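Local coordinates for protein propionate kinase (Francisella tularensis subsp. tularensis, PDB 3KHY) that probably catalyses the reversible, magnesium-dependent transfer of phosphate from ATP to acetate or propionate, yielding the acyl phosphate and ADP, at residues A[138-143]-A[377-382]; A[277-282]-A[291-296]. All coordinates share one frame; numbering follows the deposited sequence.

Interaction 1. Residues A[138-143]-A[377-382]; sequences VAVFDT and AQETQN
Val-138 holds CG1 anti to its backbone N (chi1 165°) and CG2 anti to its carbonyl carbon, while Thr-380 holds OG1 anti to its own carbonyl carbon (chi1 -63°), so that each valine methyl meets one branch of the threonine. Val-138 CG1 lies 3.7 Å from Thr-380 OG1, and Val-138 CG2 lies 3.9 Å from Thr-380 CG2. The hydroxyl can face a hydrocarbon because it is hydrogen-bonded to the carbonyl oxygen of Ile-376, one helical turn back, which satisfies a polar atom in a buried place. On the same strand face, Val-140 CG2 lies 3.9 Å from Glu-379 CB. The aliphatic part of the glutamate, chiefly CB, does the touching; the chain bends at chi2, and the carboxylate is hydrogen-bonded through OE1 to Ser-96 OG and salt-bridged through OE2 to Lys-179. Beta-branched valines suit the extended strand. The local axes of 138-141 and 377-382 approach to 8.5 Å, their N-to-C directions 136° apart. Two residues beyond Val-140, just past the strand end, is Asp-142, the predicted proton donor/acceptor, salt-bridged to Arg-85, predicted to bind substrate. The C-terminal helix 372-382 packed on the N-terminal domain's sheet is consistent with the actin-like ATPase fold of acetokinases.

Interaction 2. Residues A[277-282]-A[291-296]; sequences EVSQLA and LAIEIF
Helices 275-283 and 287-307 meet here with their local axes 10.2 Å apart and their N-to-C directions at 125°, the nearest alpha carbons being those of Ser-279 and Ile-293. Ile-293 carries the contact, reaching across with its longer branch. Its CG1 is anti to the carbonyl carbon (chi1 -73°) and the chain is extended at chi2 (171°), which sends CD1 out to the facing helix. Ile-293 CD1 comes 3.8 Å from Ala-282 CB and 4.0 Å from Ser-279 CA, so it meets backbone as well as side chain where the residues are small. Alanine and serine suit these places because their short side chains let the isoleucine tip come close to the helix. Nearer the root of the branch, Val-278 CG1 lies 3.9 Å from Ile-293 CG1; the two side chains run past each other in opposite senses. Val-278 CG1 also reaches Ala-292 CB more loosely, at 4.4 Å. The contact is chiefly apolar, with no hydrogen bond across it. Ser-279 OG, 4.1 Å from Ile-293 CD1, has polar partners elsewhere: Asn-329 ND2 and the carbonyl oxygen of Met-275, a predicted ATP-binding residue, which places the packing beside the probable nucleotide site. Helix 265-270 adds Cys-270 against Val-278 and Ala-292, while helix 328-337 brings Ile-330 against both Ser-279 and Ile-293. The pair thus lies within a helical cluster, with Tyr-152 of the second subunit packing against Glu-294 and Ile-295 of helix 287-307.

How the interactions relate
From the N terminus, the chain first builds the other strands of the first sheet, then reaches strand 137-141 and leaves its helical partner unmet for more than two hundred residues. Along that excursion it forms most of the second sheet and, among the later helices, helices 275-283 and 287-307, where interaction 2 closes a short loop of eight intervening residues. Only when helix 372-382 returns near the C terminus does interaction 1 close the long loop, which contains the whole of interaction 2 without crossing it. The contacts lie on opposite sides of the chain's centre, their own centres about 35 Å apart. One ties the chain's end to the first sheet; the other joins successive helices locally.

Interaction 1. Residues A[138-143]-A[377-382]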
loop_
_atom_site.group_PDB
_atom_site.type_symbol
_atom_site.label_atom_id
_atom_site.label_comp_id
_atom_site.label_asym_id
_atom_site.label_seq_id
_atom_site.Cartn_x
_atom_site.Cartn_y
_atom_site.Cartn_z
ATOM N N VAL A 138 24.160 24.463 5.814
ATOM C CA VAL A 138 23.854 23.066 6.103
ATOM C C VAL A 138 22.578 22.642 5.373
ATOM O O VAL A 138 21.626 23.418 5.277
ATOM C CB VAL A 138 23.682 22.842 7.623
ATOM C CG1 VAL A 138 22.998 21.501 7.911
ATOM C CG2 VAL A 138 25.031 22.922 8.330
ATOM N N ALA A 139 22.580 21.416 4.843
ATOM C CA ALA A 139 21.397 20.836 4.209
ATOM C C ALA A 139 20.765 19.787 5.136
ATOM O O ALA A 139 21.463 18.921 5.671
ATOM C CB ALA A 139 21.765 20.209 2.885
ATOM N N VAL A 140 19.451 19.887 5.331
ATOM C CA VAL A 140 18.708 18.966 6.182
ATOM C C VAL A 140 17.621 18.308 5.331
ATOM O O VAL A 140 16.729 18.996 4.818
ATOM C CB VAL A 140 18.056 19.715 7.357
ATOM C CG1 VAL A 140 17.299 18.746 8.263
ATOM C CG2 VAL A 140 19.112 20.502 8.155
ATOM N N PHE A 141 17.690 16.987 5.194
ATOM C CA PHE A 141 16.886 16.252 4.214
ATOM C C PHE A 141 15.634 15.616 4.821
ATOM O O PHE A 141 15.717 14.965 5.862
ATOM C CB PHE A 141 17.743 15.158 3.565
ATOM C CG PHE A 141 19.059 15.655 3.042
ATOM C CD1 PHE A 141 19.172 16.108 1.738
ATOM C CD2 PHE A 141 20.175 15.697 3.866
ATOM C CE1 PHE A 141 20.391 16.589 1.253
ATOM C CE2 PHE A 141 21.391 16.174 3.395
ATOM C CZ PHE A 141 21.498 16.620 2.084
ATOM N N ASP A 142 14.489 15.789 4.155
ATOM C CA ASP A 142 13.221 15.209 4.615
ATOM C C ASP A 142 13.271 13.686 4.590
ATOM O O ASP A 142 12.418 13.023 5.180
ATOM C CB ASP A 142 12.055 15.651 3.723
ATOM C CG ASP A 142 11.765 17.144 3.815
ATOM O OD1 ASP A 142 12.231 17.805 4.767
ATOM O OD2 ASP A 142 11.062 17.656 2.919
ATOM N N THR A 143 14.252 13.137 3.884
ATOM C CA THR A 143 14.364 11.686 3.722
ATOM C C THR A 143 15.389 11.051 4.669
ATOM O O THR A 143 15.375 9.839 4.871
ATOM C CB THR A 143 14.747 11.318 2.278
ATOM O OG1 THR A 143 15.860 12.125 1.872
ATOM C CG2 THR A 143 13.570 11.555 1.317
ATOM N N ALA A 377 17.267 24.207 12.483
ATOM C CA ALA A 377 18.205 25.099 13.172
ATOM C C ALA A 377 19.115 24.320 14.115
ATOM O O ALA A 377 20.308 24.608 14.213
ATOM C CB ALA A 377 17.465 26.190 13.932
ATOM N N GLN A 378 18.555 23.324 14.800
ATOM C CA GLN A 378 19.348 22.490 15.706
ATOM C C GLN A 378 20.340 21.604 14.960
ATOM O O GLN A 378 21.481 21.428 15.399
ATOM C CB GLN A 378 18.441 21.635 16.590
ATOM C CG GLN A 378 17.626 22.428 17.596
ATOM C CD GLN A 378 16.588 21.575 18.292
ATOM O OE1 GLN A 378 16.262 20.478 17.833
ATOM N NE2 GLN A 378 16.051 22.077 19.395
ATOM N N GLU A 379 19.898 21.026 13.844
ATOM C CA GLU A 379 20.778 20.214 13.006
ATOM C C GLU A 379 21.935 21.043 12.470
ATOM O O GLU A 379 23.069 20.571 12.356
ATOM C CB GLU A 379 19.988 19.639 11.830
ATOM C CG GLU A 379 19.041 18.541 12.233
ATOM C CD GLU A 379 19.791 17.271 12.527
ATOM O OE1 GLU A 379 20.439 16.753 11.592
ATOM O OE2 GLU A 379 19.754 16.809 13.685
ATOM N N THR A 380 21.631 22.286 12.123
ATOM C CA THR A 380 22.627 23.192 11.557
ATOM C C THR A 380 23.651 23.600 12.619
ATOM O O THR A 380 24.855 23.484 12.406
ATOM C CB THR A 380 21.948 24.436 10.950
ATOM O OG1 THR A 380 21.092 24.028 9.872
ATOM C CG2 THR A 380 22.993 25.434 10.428
ATOM N N GLN A 381 23.159 24.054 13.764
ATOM C CA GLN A 381 24.007 24.404 14.900
ATOM C C GLN A 381 24.979 23.268 15.247
ATOM O O GLN A 381 26.150 23.501 15.554
ATOM C CB GLN A 381 23.133 24.725 16.114
ATOM C CG GLN A 381 23.901 24.943 17.411
ATOM C CD GLN A 381 24.672 26.241 17.419
ATOM O OE1 GLN A 381 24.356 27.168 16.671
ATOM N NE2 GLN A 381 25.689 26.322 18.271
ATOM N N ASN A 382 24.483 22.038 15.190
ATOM C CA ASN A 382 25.280 20.872 15.536
ATOM C C ASN A 382 26.527 20.718 14.668
ATOM O O ASN A 382 27.514 20.125 15.098
ATOM C CB ASN A 382 24.428 19.605 15.452
ATOM C CG ASN A 382 25.179 18.369 15.909
ATOM O OD1 ASN A 382 25.280 17.384 15.177
ATOM N ND2 ASN A 382 25.716 18.418 17.122
#

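Interaction 2. Residues A[277-282]-A[291-296]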
loop_
_atom_site.group_PDB
_atom_site.type_symbol
_atom_site.label_atom_id
_atom_site.label_comp_id
_atom_site.label_asym_id
_atom_site.label_seq_id
_atom_site.Cartn_x
_atom_site.Cartn_y
_atom_site.Cartn_z
ATOM N N GLU A 277 -12.406 22.621 6.816
ATOM C CA GLU A 277 -13.639 22.813 6.065
ATOM C C GLU A 277 -14.383 21.501 5.888
ATOM O O GLU A 277 -15.615 21.461 5.956
ATOM C CB GLU A 277 -13.359 23.435 4.699
ATOM C CG GLU A 277 -12.709 24.804 4.772
ATOM C CD GLU A 277 -12.688 25.505 3.429
ATOM O OE1 GLU A 277 -13.170 24.906 2.440
ATOM O OE2 GLU A 277 -12.198 26.658 3.368
ATOM N N VAL A 278 -13.641 20.424 5.636
ATOM C CA VAL A 278 -14.273 19.110 5.569
ATOM C C VAL A 278 -15.033 18.834 6.870
ATOM O O VAL A 278 -16.204 18.463 6.847
ATOM C CB VAL A 278 -13.252 17.986 5.287
ATOM C CG1 VAL A 278 -13.947 16.622 5.286
ATOM C CG2 VAL A 278 -12.552 18.231 3.957
ATOM N N SER A 279 -14.376 19.051 8.008
ATOM C CA SER A 279 -14.987 18.766 9.313
ATOM C C SER A 279 -16.251 19.599 9.517
ATOM O O SER A 279 -17.272 19.108 10.012
ATOM C CB SER A 279 -13.983 19.053 10.453
ATOM O OG SER A 279 -12.956 18.064 10.454
ATOM N N GLN A 280 -16.178 20.863 9.118
ATOM C CA GLN A 280 -17.304 21.780 9.292
ATOM C C GLN A 280 -18.491 21.374 8.419
ATOM O O GLN A 280 -19.645 21.389 8.861
ATOM C CB GLN A 280 -16.875 23.208 8.965
ATOM C CG GLN A 280 -15.970 23.834 10.014
ATOM C CD GLN A 280 -15.459 25.199 9.583
ATOM O OE1 GLN A 280 -14.288 25.530 9.781
ATOM N NE2 GLN A 280 -16.334 25.997 8.982
ATOM N N LEU A 281 -18.204 21.001 7.181
ATOM C CA LEU A 281 -19.240 20.469 6.297
ATOM C C LEU A 281 -19.857 19.169 6.820
ATOM O O LEU A 281 -21.076 18.995 6.789
ATOM C CB LEU A 281 -18.675 20.237 4.896
ATOM C CG LEU A 281 -18.400 21.520 4.121
ATOM C CD1 LEU A 281 -17.618 21.231 2.855
ATOM C CD2 LEU A 281 -19.713 22.210 3.789
ATOM N N ALA A 282 -19.014 18.251 7.275
ATOM C CA ALA A 282 -19.499 16.980 7.802
ATOM C C ALA A 282 -20.409 17.235 8.996
ATOM O O ALA A 282 -21.435 16.573 9.175
ATOM C CB ALA A 282 -18.326 16.096 8.214
ATOM N N LEU A 291 -17.868 10.785 4.660
ATOM C CA LEU A 291 -17.173 9.643 4.049
ATOM C C LEU A 291 -15.682 9.905 3.918
ATOM O O LEU A 291 -14.862 9.006 4.125
ATOM C CB LEU A 291 -17.753 9.319 2.664
ATOM C CG LEU A 291 -17.085 8.144 1.939
ATOM C CD1 LEU A 291 -17.211 6.832 2.746
ATOM C CD2 LEU A 291 -17.637 7.969 0.521
ATOM N N ALA A 292 -15.332 11.131 3.543
ATOM C CA ALA A 292 -13.928 11.511 3.407
ATOM C C ALA A 292 -13.216 11.343 4.750
ATOM O O ALA A 292 -12.081 10.867 4.809
ATOM C CB ALA A 292 -13.808 12.956 2.914
ATOM N N ILE A 293 -13.888 11.736 5.828
ATOM C CA ILE A 293 -13.316 11.596 7.166
ATOM C C ILE A 293 -13.187 10.126 7.577
ATOM O O ILE A 293 -12.197 9.750 8.198
ATOM C CB ILE A 293 -14.126 12.403 8.212
ATOM C CG1 ILE A 293 -13.860 13.904 8.031
ATOM C CG2 ILE A 293 -13.770 11.982 9.640
ATOM C CD1 ILE A 293 -14.779 14.797 8.870
ATOM N N GLU A 294 -14.182 9.306 7.231
ATOM C CA GLU A 294 -14.113 7.870 7.498
ATOM C C GLU A 294 -12.949 7.248 6.725
ATOM O O GLU A 294 -12.150 6.510 7.289
ATOM C CB GLU A 294 -15.420 7.155 7.128
ATOM C CG GLU A 294 -16.622 7.566 7.988
ATOM C CD GLU A 294 -16.355 7.349 9.464
ATOM O OE1 GLU A 294 -16.202 6.173 9.874
ATOM O OE2 GLU A 294 -16.275 8.351 10.206
ATOM N N ILE A 295 -12.851 7.540 5.430
ATOM C CA ILE A 295 -11.753 6.963 4.634
ATOM C C ILE A 295 -10.397 7.404 5.203
ATOM O O ILE A 295 -9.502 6.593 5.412
ATOM C CB ILE A 295 -11.889 7.335 3.149
ATOM C CG1 ILE A 295 -13.176 6.730 2.580
ATOM C CG2 ILE A 295 -10.694 6.826 2.353
ATOM C CD1 ILE A 295 -13.485 7.186 1.159
ATOM N N PHE A 296 -10.252 8.696 5.459
ATOM C CA PHE A 296 -9.012 9.247 6.017
ATOM C C PHE A 296 -8.669 8.586 7.354
ATOM O O PHE A 296 -7.559 8.085 7.549
ATOM C CB PHE A 296 -9.213 10.757 6.169
ATOM C CG PHE A 296 -8.067 11.510 6.805
ATOM C CD1 PHE A 296 -7.907 11.530 8.183
ATOM C CD2 PHE A 296 -7.229 12.303 6.026
ATOM C CE1 PHE A 296 -6.892 12.257 8.774
ATOM C CE2 PHE A 296 -6.209 13.043 6.610
ATOM C CZ PHE A 296 -6.040 13.024 7.988
#